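Local coordinates for hypothetical protein (Uncultured marine organism, PDB 2OD6), which is of unknown function but forms a dimer of ferredoxin-like subunits and holds a 10-oxohexadecanoic acid molecule in an internal pocket, at residues 16-25 / 57-65; 34-44 / 74-82. One frame throughout, in Å; residues are numbered along the deposited sequence.

Interaction 1: residues 16-25 / 57-65; sequences INDVDMELFI and EVFRVVMTY. With OHA (10-oxohexadecanoic acid), chain E.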
loop_
_atom_site.group_PDB
_atom_site.type_symbol
_atom_site.label_atom_id
_atom_site.label_comp_id
_atom_site.label_asym_id
_atom_site.label_seq_id
_atom_site.Cartn_x
_atom_site.Cartn_y
_atom_site.Cartn_z
ATOM N N ILE A 16 7.704 11.028 15.726
ATOM C CA ILE A 16 8.784 11.895 16.022
ATOM C C ILE A 16 10.163 11.264 16.243
ATOM O O ILE A 16 11.169 12.001 16.287
ATOM C CB ILE A 16 8.454 12.552 17.355
ATOM C CG1 ILE A 16 7.510 13.699 17.157
ATOM C CG2 ILE A 16 9.689 12.950 18.046
ATOM C CD1 ILE A 16 7.509 14.518 18.392
ATOM N N ASN A 17 10.188 9.985 16.578
ATOM C CA ASN A 17 11.388 9.288 17.002
ATOM C C ASN A 17 11.039 7.833 17.004
ATOM O O ASN A 17 9.867 7.494 17.021
ATOM C CB ASN A 17 11.799 9.712 18.419
ATOM C CG ASN A 17 10.717 9.439 19.467
ATOM O OD1 ASN A 17 10.104 8.366 19.539
ATOM N ND2 ASN A 17 10.492 10.400 20.284
ATOM N N ASP A 18 12.090 7.028 17.118
ATOM C CA ASP A 18 12.067 5.586 17.163
ATOM C C ASP A 18 11.248 5.020 18.319
ATOM O O ASP A 18 10.513 4.086 18.106
ATOM C CB ASP A 18 13.520 5.123 17.265
ATOM C CG ASP A 18 13.661 3.652 17.058
ATOM O OD1 ASP A 18 13.365 3.191 15.926
ATOM O OD2 ASP A 18 14.058 2.964 18.034
ATOM N N VAL A 19 11.388 5.585 19.510
ATOM C CA VAL A 19 10.637 5.216 20.719
ATOM C C VAL A 19 9.145 5.284 20.420
ATOM O O VAL A 19 8.414 4.292 20.586
ATOM C CB VAL A 19 11.004 6.168 21.930
ATOM C CG1 VAL A 19 10.016 6.032 23.084
ATOM C CG2 VAL A 19 12.393 5.852 22.441
ATOM N N ASP A 20 8.684 6.420 19.896
ATOM C CA ASP A 20 7.247 6.602 19.693
ATOM C C ASP A 20 6.769 5.596 18.697
ATOM O O ASP A 20 5.722 4.953 18.891
ATOM C CB ASP A 20 6.917 7.941 19.131
ATOM C CG ASP A 20 6.981 8.955 20.163
ATOM O OD1 ASP A 20 7.234 8.479 21.291
ATOM O OD2 ASP A 20 6.763 10.129 19.851
HETATM N N MSE A 21 7.518 5.474 17.606
HETATM C CA MSE A 21 7.188 4.449 16.565
HETATM C C MSE A 21 7.070 3.039 17.096
HETATM O O MSE A 21 6.154 2.269 16.685
HETATM C CB MSE A 21 8.288 4.467 15.493
HETATM C CG MSE A 21 7.980 3.811 14.216
HETATM SE SE MSE A 21 9.632 3.538 13.229
HETATM C CE MSE A 21 8.876 2.006 12.389
ATOM N N GLU A 22 8.044 2.602 17.884
ATOM C CA GLU A 22 7.985 1.200 18.339
ATOM C C GLU A 22 6.894 1.045 19.419
ATOM O O GLU A 22 6.288 -0.004 19.548
ATOM C CB GLU A 22 9.337 0.730 18.890
ATOM C CG GLU A 22 10.442 0.489 17.863
ATOM C CD GLU A 22 10.055 -0.452 16.758
ATOM O OE1 GLU A 22 9.371 -1.463 17.021
ATOM O OE2 GLU A 22 10.449 -0.184 15.600
ATOM N N LEU A 23 6.655 2.095 20.214
ATOM C CA LEU A 23 5.509 2.039 21.164
ATOM C C LEU A 23 4.190 1.805 20.438
ATOM O O LEU A 23 3.335 1.016 20.880
ATOM C CB LEU A 23 5.461 3.316 22.017
ATOM C CG LEU A 23 6.377 3.541 23.221
ATOM C CD1 LEU A 23 6.550 5.041 23.612
ATOM C CD2 LEU A 23 5.910 2.734 24.455
ATOM N N PHE A 24 4.073 2.394 19.246
ATOM C CA PHE A 24 2.927 2.181 18.386
ATOM C C PHE A 24 2.885 0.810 17.817
ATOM O O PHE A 24 1.814 0.177 17.872
ATOM C CB PHE A 24 2.937 3.213 17.241
ATOM C CG PHE A 24 1.733 3.166 16.398
ATOM C CD1 PHE A 24 0.567 3.811 16.799
ATOM C CD2 PHE A 24 1.749 2.460 15.178
ATOM C CE1 PHE A 24 -0.575 3.738 16.008
ATOM C CE2 PHE A 24 0.631 2.399 14.392
ATOM C CZ PHE A 24 -0.542 2.998 14.814
ATOM N N ILE A 25 3.990 0.342 17.236
ATOM C CA ILE A 25 3.999 -1.068 16.668
ATOM C C ILE A 25 3.594 -2.087 17.733
ATOM O O ILE A 25 2.858 -3.054 17.449
ATOM C CB ILE A 25 5.395 -1.461 16.063
ATOM C CG1 ILE A 25 5.590 -0.886 14.658
ATOM C CG2 ILE A 25 5.605 -2.886 15.940
ATOM C CD1 ILE A 25 6.556 0.205 14.609
ATOM N N GLU A 57 15.780 9.924 7.300
ATOM C CA GLU A 57 15.650 9.933 8.750
ATOM C C GLU A 57 14.176 10.146 9.202
ATOM O O GLU A 57 13.806 11.132 9.780
ATOM C CB GLU A 57 16.586 10.985 9.257
ATOM C CG GLU A 57 16.820 10.948 10.718
ATOM C CD GLU A 57 17.896 11.894 11.133
ATOM O OE1 GLU A 57 18.118 12.936 10.470
ATOM O OE2 GLU A 57 18.528 11.576 12.143
ATOM N N VAL A 58 13.320 9.218 8.847
ATOM C CA VAL A 58 11.938 9.345 9.258
ATOM C C VAL A 58 11.551 8.068 9.947
ATOM O O VAL A 58 12.139 7.008 9.709
ATOM C CB VAL A 58 10.952 9.590 8.059
ATOM C CG1 VAL A 58 11.308 10.862 7.363
ATOM C CG2 VAL A 58 10.941 8.459 7.141
ATOM N N PHE A 59 10.522 8.181 10.778
ATOM C CA PHE A 59 10.002 7.040 11.485
ATOM C C PHE A 59 8.611 6.745 11.006
ATOM O O PHE A 59 7.681 7.405 11.396
ATOM C CB PHE A 59 10.089 7.371 12.969
ATOM C CG PHE A 59 11.435 7.731 13.364
ATOM C CD1 PHE A 59 12.404 6.779 13.485
ATOM C CD2 PHE A 59 11.778 9.047 13.460
ATOM C CE1 PHE A 59 13.731 7.138 13.785
ATOM C CE2 PHE A 59 13.106 9.446 13.777
ATOM C CZ PHE A 59 14.086 8.472 13.953
ATOM N N ARG A 60 8.392 5.687 10.214
ATOM C CA ARG A 60 7.194 5.694 9.453
ATOM C C ARG A 60 6.817 4.270 9.076
ATOM O O ARG A 60 7.645 3.505 8.699
ATOM C CB ARG A 60 7.405 6.596 8.195
ATOM C CG ARG A 60 6.208 6.771 7.250
ATOM C CD ARG A 60 6.545 7.667 5.996
ATOM N NE ARG A 60 6.953 9.060 6.351
ATOM C CZ ARG A 60 7.584 9.881 5.526
ATOM N NH1 ARG A 60 7.832 9.557 4.292
ATOM N NH2 ARG A 60 7.933 11.094 5.954
ATOM N N VAL A 61 5.553 3.991 9.248
ATOM C CA VAL A 61 4.991 2.684 8.815
ATOM C C VAL A 61 3.887 2.955 7.875
ATOM O O VAL A 61 3.185 3.928 7.976
ATOM C CB VAL A 61 4.526 1.856 10.021
ATOM C CG1 VAL A 61 5.770 1.541 10.926
ATOM C CG2 VAL A 61 3.417 2.549 10.824
ATOM N N VAL A 62 3.687 2.037 6.932
ATOM C CA VAL A 62 2.477 2.032 6.162
ATOM C C VAL A 62 1.675 0.795 6.564
ATOM O O VAL A 62 2.170 -0.325 6.528
ATOM C CB VAL A 62 2.747 2.015 4.608
ATOM C CG1 VAL A 62 1.426 1.859 3.791
ATOM C CG2 VAL A 62 3.470 3.299 4.208
HETATM N N MSE A 63 0.409 1.031 6.901
HETATM C CA MSE A 63 -0.544 0.016 7.247
HETATM C C MSE A 63 -1.530 -0.242 6.093
HETATM O O MSE A 63 -2.133 0.702 5.533
HETATM C CB MSE A 63 -1.234 0.466 8.523
HETATM C CG MSE A 63 -0.248 0.515 9.692
HETATM SE SE MSE A 63 -1.263 0.933 11.306
HETATM C CE MSE A 63 -1.648 2.745 11.019
ATOM N N THR A 64 -1.699 -1.484 5.686
ATOM C CA THR A 64 -2.571 -1.731 4.610
ATOM C C THR A 64 -3.760 -2.527 5.160
ATOM O O THR A 64 -3.572 -3.450 5.931
ATOM C CB THR A 64 -1.882 -2.511 3.455
ATOM O OG1 THR A 64 -1.666 -3.844 3.898
ATOM C CG2 THR A 64 -0.547 -1.868 3.060
ATOM N N TYR A 65 -4.974 -2.127 4.771
ATOM C CA TYR A 65 -6.204 -2.834 5.089
ATOM C C TYR A 65 -6.832 -3.311 3.790
ATOM O O TYR A 65 -7.219 -2.498 2.963
ATOM C CB TYR A 65 -7.147 -1.868 5.775
ATOM C CG TYR A 65 -6.616 -1.345 7.039
ATOM C CD1 TYR A 65 -5.799 -0.215 7.028
ATOM C CD2 TYR A 65 -6.879 -1.962 8.256
ATOM C CE1 TYR A 65 -5.258 0.325 8.213
ATOM C CE2 TYR A 65 -6.337 -1.415 9.472
ATOM C CZ TYR A 65 -5.541 -0.292 9.409
ATOM O OH TYR A 65 -5.027 0.207 10.551
HETATM O O2 OHA E . -9.617 1.548 5.921
HETATM C C16 OHA E . -9.278 2.452 6.680
HETATM O O3 OHA E . -9.355 3.665 6.180
HETATM C C15 OHA E . -8.840 2.232 8.121
HETATM C C14 OHA E . -8.014 3.412 8.667
HETATM C C13 OHA E . -7.757 3.397 10.194
HETATM C C12 OHA E . -6.272 3.493 10.602
HETATM C C11 OHA E . -6.021 3.979 12.055
HETATM C C10 OHA E . -4.988 3.176 12.873
HETATM C C9 OHA E . -5.623 1.892 13.451
HETATM C C8 OHA E . -4.653 0.785 13.925
HETATM C C7 OHA E . -5.411 -0.515 14.231
HETATM O O1 OHA E . -5.644 -1.331 13.343
HETATM C C6 OHA E . -5.929 -0.864 15.609
HETATM C C5 OHA E . -5.499 0.118 16.697
HETATM C C4 OHA E . -5.975 -0.373 18.076
HETATM C C3 OHA E . -5.467 0.438 19.286
HETATM C C2 OHA E . -3.945 0.605 19.389
HETATM C C1 OHA E . -3.560 2.076 19.298
#
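Met21 and Phe24, one turn apart on helix 18-40, face Val61 and Met63 of strand 59-67, where a helix lies on the antiparallel sheet of the ferredoxin-like (dimeric alpha-beta barrel) fold. The short axes run at 26° to each other and approach to 8.4 Å. The buried, tightly packed part is the middle, made by these four side chains and Ile25. Selenomethionine Met21 reaches the strand in extended form, CG anti to the backbone N (chi1 -164°), and in the conformer given its CE lies 3.5 Å from Val61 CG1. The same CG1 also receives Ile25 CD1 from the next turn at 4.0 Å, while Ile25 packs in addition on Val107 of the second subunit. The start of the helix is the solvent side, with Ile16 and Asp18 exposed. Here Phe59 packs mainly against backbone: Asn17 CA and Asp18 N lie over one face of its ring, Asn17 CA 3.6 Å from CD2, and Met21 SE comes in at the ring edge. Of the Asp18 side chain, CB comes 4.0 Å from Phe59 CE1. Asn17 holds the N-cap position. Arg60 leaves the strand on the side away from the helix, and its NE forms a salt bridge with Asp14. At the inner end the contact runs into the fatty-acid pocket. Met63 bends at chi3 (-73°), which carries its CE to 3.8 Å from OHA C10, and Tyr65 OH donates to the keto oxygen OHA O1 over 3.2 Å. Beside them a Met-aromatic contact ties strand to helix: Met63 SE lies in the plane of the Phe24 ring, at its edge, 3.9 Å from CE2.

Interaction 2: residues 34-44 / 74-82; sequences VWVKEMKSRGL and EANIAYLED. With OHA (10-oxohexadecanoic acid), chain E; EDO (1,2-ethanediol), chain F.
The lipid pocket of this ferredoxin-like subunit is flanked by two helices, 18-40 and 70-85, which meet near the C-terminal end of the first, their short axes 10.1 Å apart and inclined at 146°. Tyr79 crosses the gap, its CG anti to the backbone N (chi1 163°), and slides one ring face under Glu38, whose CB sits 3.3 Å from CZ. The Arg42 guanidinium leans on the same tyrosine with planes 29° apart, Tyr79 CD1 lying over its centre. Two bonds hold that guanidinium in place: NH1 donates to Glu38 OE1 at 2.7 Å, a salt bridge using the anti lone pair, and to Glu38 O at 3.0 Å from above the carbonyl plane. Ser41 OG reaches Glu38 O from the other face. A water links Arg42 NE to Ala75 O across the helices. Deeper, Asn76 ND2 makes a weak bond to Met39 O (3.4 Å), the carbonyl that also accepts Leu44 N in the Schellman motif, with Gly43 as its C-prime residue; Ser72 O takes ND2 as well. Met39 CE rests 3.7 Å from Leu80 CD1, which turns on to OHA C13, and Trp35 lays a ring face against the ligand near C6. The chemistry is thus divided: the salt bridge sets the guanidinium against Tyr79, water and the buried Asn76 amide link the helices, and apolar Leu80, Ile77 and Trp35 line the ligand, with Met39 behind Leu80.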
loop_
_atom_site.group_PDB
_atom_site.type_symbol
_atom_site.label_atom_id
_atom_site.label_comp_id
_atom_site.label_asym_id
_atom_site.label_seq_id
_atom_site.Cartn_x
_atom_site.Cartn_y
_atom_site.Cartn_z
ATOM N N VAL A 34 -7.957 -8.642 19.750
ATOM C CA VAL A 34 -9.253 -7.999 19.752
ATOM C C VAL A 34 -9.612 -7.541 18.333
ATOM O O VAL A 34 -10.565 -8.044 17.745
ATOM C CB VAL A 34 -9.285 -6.812 20.762
ATOM C CG1 VAL A 34 -10.650 -6.090 20.733
ATOM C CG2 VAL A 34 -8.992 -7.321 22.191
ATOM N N TRP A 35 -8.843 -6.612 17.765
ATOM C CA TRP A 35 -9.307 -5.901 16.581
ATOM C C TRP A 35 -9.275 -6.724 15.302
ATOM O O TRP A 35 -10.143 -6.544 14.446
ATOM C CB TRP A 35 -8.622 -4.542 16.409
ATOM C CG TRP A 35 -7.149 -4.552 16.232
ATOM C CD1 TRP A 35 -6.214 -4.323 17.199
ATOM C CD2 TRP A 35 -6.427 -4.760 15.014
ATOM N NE1 TRP A 35 -4.960 -4.416 16.676
ATOM C CE2 TRP A 35 -5.054 -4.675 15.332
ATOM C CE3 TRP A 35 -6.804 -5.008 13.684
ATOM C CZ2 TRP A 35 -4.048 -4.837 14.371
ATOM C CZ3 TRP A 35 -5.800 -5.184 12.717
ATOM C CH2 TRP A 35 -4.436 -5.099 13.069
ATOM N N VAL A 36 -8.335 -7.665 15.175
ATOM C CA VAL A 36 -8.206 -8.420 13.919
ATOM C C VAL A 36 -9.436 -9.290 13.725
ATOM O O VAL A 36 -10.056 -9.282 12.651
ATOM C CB VAL A 36 -6.899 -9.294 13.822
ATOM C CG1 VAL A 36 -6.855 -10.005 12.487
ATOM C CG2 VAL A 36 -5.645 -8.462 13.969
ATOM N N LYS A 37 -9.822 -9.989 14.786
ATOM C CA LYS A 37 -10.990 -10.832 14.763
ATOM C C LYS A 37 -12.207 -10.001 14.360
ATOM O O LYS A 37 -13.030 -10.442 13.559
ATOM C CB LYS A 37 -11.194 -11.431 16.159
ATOM C CG LYS A 37 -12.112 -12.572 16.234
ATOM C CD LYS A 37 -12.171 -13.155 17.656
ATOM C CE LYS A 37 -12.995 -12.301 18.625
ATOM N NZ LYS A 37 -12.174 -11.243 19.305
ATOM N N GLU A 38 -12.323 -8.804 14.928
ATOM C CA GLU A 38 -13.501 -7.975 14.675
ATOM C C GLU A 38 -13.574 -7.509 13.242
ATOM O O GLU A 38 -14.636 -7.558 12.617
ATOM C CB GLU A 38 -13.527 -6.778 15.621
ATOM C CG GLU A 38 -13.744 -7.165 17.053
ATOM C CD GLU A 38 -15.141 -7.707 17.353
ATOM O OE1 GLU A 38 -16.062 -7.585 16.524
ATOM O OE2 GLU A 38 -15.317 -8.248 18.451
HETATM N N MSE A 39 -12.442 -7.059 12.720
HETATM C CA MSE A 39 -12.379 -6.556 11.343
HETATM C C MSE A 39 -12.578 -7.655 10.285
HETATM O O MSE A 39 -13.255 -7.452 9.271
HETATM C CB MSE A 39 -11.051 -5.801 11.111
HETATM C CG MSE A 39 -10.951 -4.565 11.905
HETATM SE SE MSE A 39 -9.424 -3.433 11.478
HETATM C CE MSE A 39 -10.079 -2.382 9.923
ATOM N N LYS A 40 -12.013 -8.827 10.528
ATOM C CA LYS A 40 -12.175 -9.912 9.603
ATOM C C LYS A 40 -13.593 -10.395 9.590
ATOM O O LYS A 40 -14.098 -10.765 8.527
ATOM C CB LYS A 40 -11.217 -11.059 9.899
ATOM C CG LYS A 40 -9.773 -10.712 9.600
ATOM C CD LYS A 40 -8.958 -11.968 9.444
ATOM C CE LYS A 40 -7.559 -11.640 8.936
ATOM N NZ LYS A 40 -6.715 -12.863 9.082
ATOM N N SER A 41 -14.271 -10.369 10.747
ATOM C CA SER A 41 -15.678 -10.780 10.795
ATOM C C SER A 41 -16.546 -9.802 10.009
ATOM O O SER A 41 -17.689 -10.120 9.700
ATOM C CB SER A 41 -16.190 -10.859 12.232
ATOM O OG SER A 41 -16.383 -9.545 12.757
ATOM N N ARG A 42 -16.007 -8.614 9.723
ATOM C CA ARG A 42 -16.675 -7.592 8.915
ATOM C C ARG A 42 -16.156 -7.486 7.499
ATOM O O ARG A 42 -16.537 -6.561 6.765
ATOM C CB ARG A 42 -16.551 -6.249 9.620
ATOM C CG ARG A 42 -17.308 -6.211 10.907
ATOM C CD ARG A 42 -16.971 -4.968 11.690
ATOM N NE ARG A 42 -17.876 -4.817 12.810
ATOM C CZ ARG A 42 -17.775 -5.459 13.972
ATOM N NH1 ARG A 42 -16.796 -6.317 14.203
ATOM N NH2 ARG A 42 -18.685 -5.249 14.908
ATOM N N GLY A 43 -15.270 -8.404 7.112
ATOM C CA GLY A 43 -14.780 -8.467 5.719
ATOM C C GLY A 43 -13.403 -7.911 5.398
ATOM O O GLY A 43 -13.072 -7.758 4.233
ATOM N N LEU A 44 -12.609 -7.599 6.411
ATOM C CA LEU A 44 -11.167 -7.410 6.256
ATOM C C LEU A 44 -10.570 -8.722 5.783
ATOM O O LEU A 44 -10.775 -9.763 6.400
ATOM C CB LEU A 44 -10.486 -7.002 7.577
ATOM C CG LEU A 44 -8.987 -6.610 7.506
ATOM C CD1 LEU A 44 -8.760 -5.281 6.834
ATOM C CD2 LEU A 44 -8.405 -6.589 8.896
ATOM N N GLU A 74 -16.896 -0.138 4.573
ATOM C CA GLU A 74 -17.787 0.701 5.352
ATOM C C GLU A 74 -18.095 0.136 6.750
ATOM O O GLU A 74 -18.153 0.893 7.722
ATOM C CB GLU A 74 -19.080 0.980 4.569
ATOM C CG GLU A 74 -18.866 1.934 3.382
ATOM C CD GLU A 74 -20.122 2.163 2.532
ATOM O OE1 GLU A 74 -21.202 1.698 2.930
ATOM O OE2 GLU A 74 -20.015 2.794 1.456
ATOM N N ALA A 75 -18.313 -1.177 6.848
ATOM C CA ALA A 75 -18.594 -1.833 8.123
ATOM C C ALA A 75 -17.388 -1.755 9.033
ATOM O O ALA A 75 -17.512 -1.673 10.244
ATOM C CB ALA A 75 -18.977 -3.289 7.909
ATOM N N ASN A 76 -16.213 -1.809 8.442
ATOM C CA ASN A 76 -14.976 -1.719 9.201
ATOM C C ASN A 76 -14.657 -0.323 9.738
ATOM O O ASN A 76 -14.248 -0.196 10.894
ATOM C CB ASN A 76 -13.826 -2.306 8.372
ATOM C CG ASN A 76 -13.707 -3.808 8.563
ATOM O OD1 ASN A 76 -13.384 -4.250 9.648
ATOM N ND2 ASN A 76 -14.012 -4.585 7.535
ATOM N N ILE A 77 -14.865 0.722 8.928
ATOM C CA ILE A 77 -14.820 2.118 9.397
ATOM C C ILE A 77 -15.826 2.391 10.515
ATOM O O ILE A 77 -15.541 3.101 11.476
ATOM C CB ILE A 77 -15.112 3.095 8.220
ATOM C CG1 ILE A 77 -14.012 3.005 7.169
ATOM C CG2 ILE A 77 -15.318 4.515 8.718
ATOM C CD1 ILE A 77 -12.631 2.703 7.698
ATOM N N ALA A 78 -17.019 1.833 10.373
ATOM C CA ALA A 78 -18.042 1.931 11.390
ATOM C C ALA A 78 -17.553 1.330 12.700
ATOM O O ALA A 78 -17.674 1.939 13.758
ATOM C CB ALA A 78 -19.306 1.231 10.921
ATOM N N TYR A 79 -16.996 0.130 12.615
ATOM C CA TYR A 79 -16.462 -0.569 13.771
ATOM C C TYR A 79 -15.346 0.248 14.403
ATOM O O TYR A 79 -15.286 0.373 15.614
ATOM C CB TYR A 79 -15.921 -1.959 13.376
ATOM C CG TYR A 79 -15.011 -2.549 14.412
ATOM C CD1 TYR A 79 -15.527 -3.047 15.603
ATOM C CD2 TYR A 79 -13.636 -2.583 14.227
ATOM C CE1 TYR A 79 -14.690 -3.579 16.582
ATOM C CE2 TYR A 79 -12.768 -3.113 15.224
ATOM C CZ TYR A 79 -13.308 -3.606 16.380
ATOM O OH TYR A 79 -12.491 -4.130 17.359
ATOM N N LEU A 80 -14.441 0.781 13.594
ATOM C CA LEU A 80 -13.301 1.480 14.165
ATOM C C LEU A 80 -13.729 2.788 14.820
ATOM O O LEU A 80 -13.296 3.069 15.924
ATOM C CB LEU A 80 -12.186 1.692 13.149
ATOM C CG LEU A 80 -11.353 0.482 12.665
ATOM C CD1 LEU A 80 -10.419 0.930 11.535
ATOM C CD2 LEU A 80 -10.540 -0.173 13.776
ATOM N N GLU A 81 -14.599 3.569 14.182
ATOM C CA GLU A 81 -15.019 4.855 14.756
ATOM C C GLU A 81 -15.795 4.619 16.053
ATOM O O GLU A 81 -15.644 5.347 17.017
ATOM C CB GLU A 81 -15.849 5.682 13.762
ATOM C CG GLU A 81 -15.021 6.274 12.600
ATOM N N ASP A 82 -16.599 3.566 16.065
ATOM C CA ASP A 82 -17.310 3.125 17.268
ATOM C C ASP A 82 -16.372 2.812 18.425
ATOM O O ASP A 82 -16.562 3.292 19.539
ATOM C CB ASP A 82 -18.058 1.843 16.937
ATOM C CG ASP A 82 -19.510 1.966 17.158
ATOM O OD1 ASP A 82 -19.917 1.882 18.339
ATOM O OD2 ASP A 82 -20.235 2.141 16.146
HETATM O O2 OHA E . -9.617 1.548 5.921
HETATM C C16 OHA E . -9.278 2.452 6.680
HETATM O O3 OHA E . -9.355 3.665 6.180
HETATM C C15 OHA E . -8.840 2.232 8.121
HETATM C C14 OHA E . -8.014 3.412 8.667
HETATM C C13 OHA E . -7.757 3.397 10.194
HETATM C C12 OHA E . -6.272 3.493 10.602
HETATM C C11 OHA E . -6.021 3.979 12.055
HETATM C C10 OHA E . -4.988 3.176 12.873
HETATM C C9 OHA E . -5.623 1.892 13.451
HETATM C C8 OHA E . -4.653 0.785 13.925
HETATM C C7 OHA E . -5.411 -0.515 14.231
HETATM O O1 OHA E . -5.644 -1.331 13.343
HETATM C C6 OHA E . -5.929 -0.864 15.609
HETATM C C5 OHA E . -5.499 0.118 16.697
HETATM C C4 OHA E . -5.975 -0.373 18.076
HETATM C C3 OHA E . -5.467 0.438 19.286
HETATM C C2 OHA E . -3.945 0.605 19.389
HETATM C C1 OHA E . -3.560 2.076 19.298
HETATM C C1 EDO F . -17.608 4.276 0.068
HETATM O O1 EDO F . -17.991 4.973 1.256
HETATM C C2 EDO F . -17.254 5.303 -1.007
HETATM O O2 EDO F . -16.980 4.643 -2.253
HETATM O O HOH W 1 -19.614 -2.202 11.842
#

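In the fold
Interactions 1 and 2 use the two ends of helix 18-40, the first near its start and the second near its end, and their centres lie about 22 Å apart on opposite sides of the chain's centre. Along the sequence their segments alternate: 16-25, 34-44, 57-65, 74-82. Interaction 1 seats the helix on strand 59-67, interaction 2 joins it to helix 70-85, which follows that strand. They touch where Tyr65 CD2 meets Met39 CE at 3.6 Å. Both border the bound 10-oxohexadecanoic acid, so sheet and helices enclose the ligand together, and both also touch the second subunit, so helix 18-40 and strand 59-67 take part in the dimer interface.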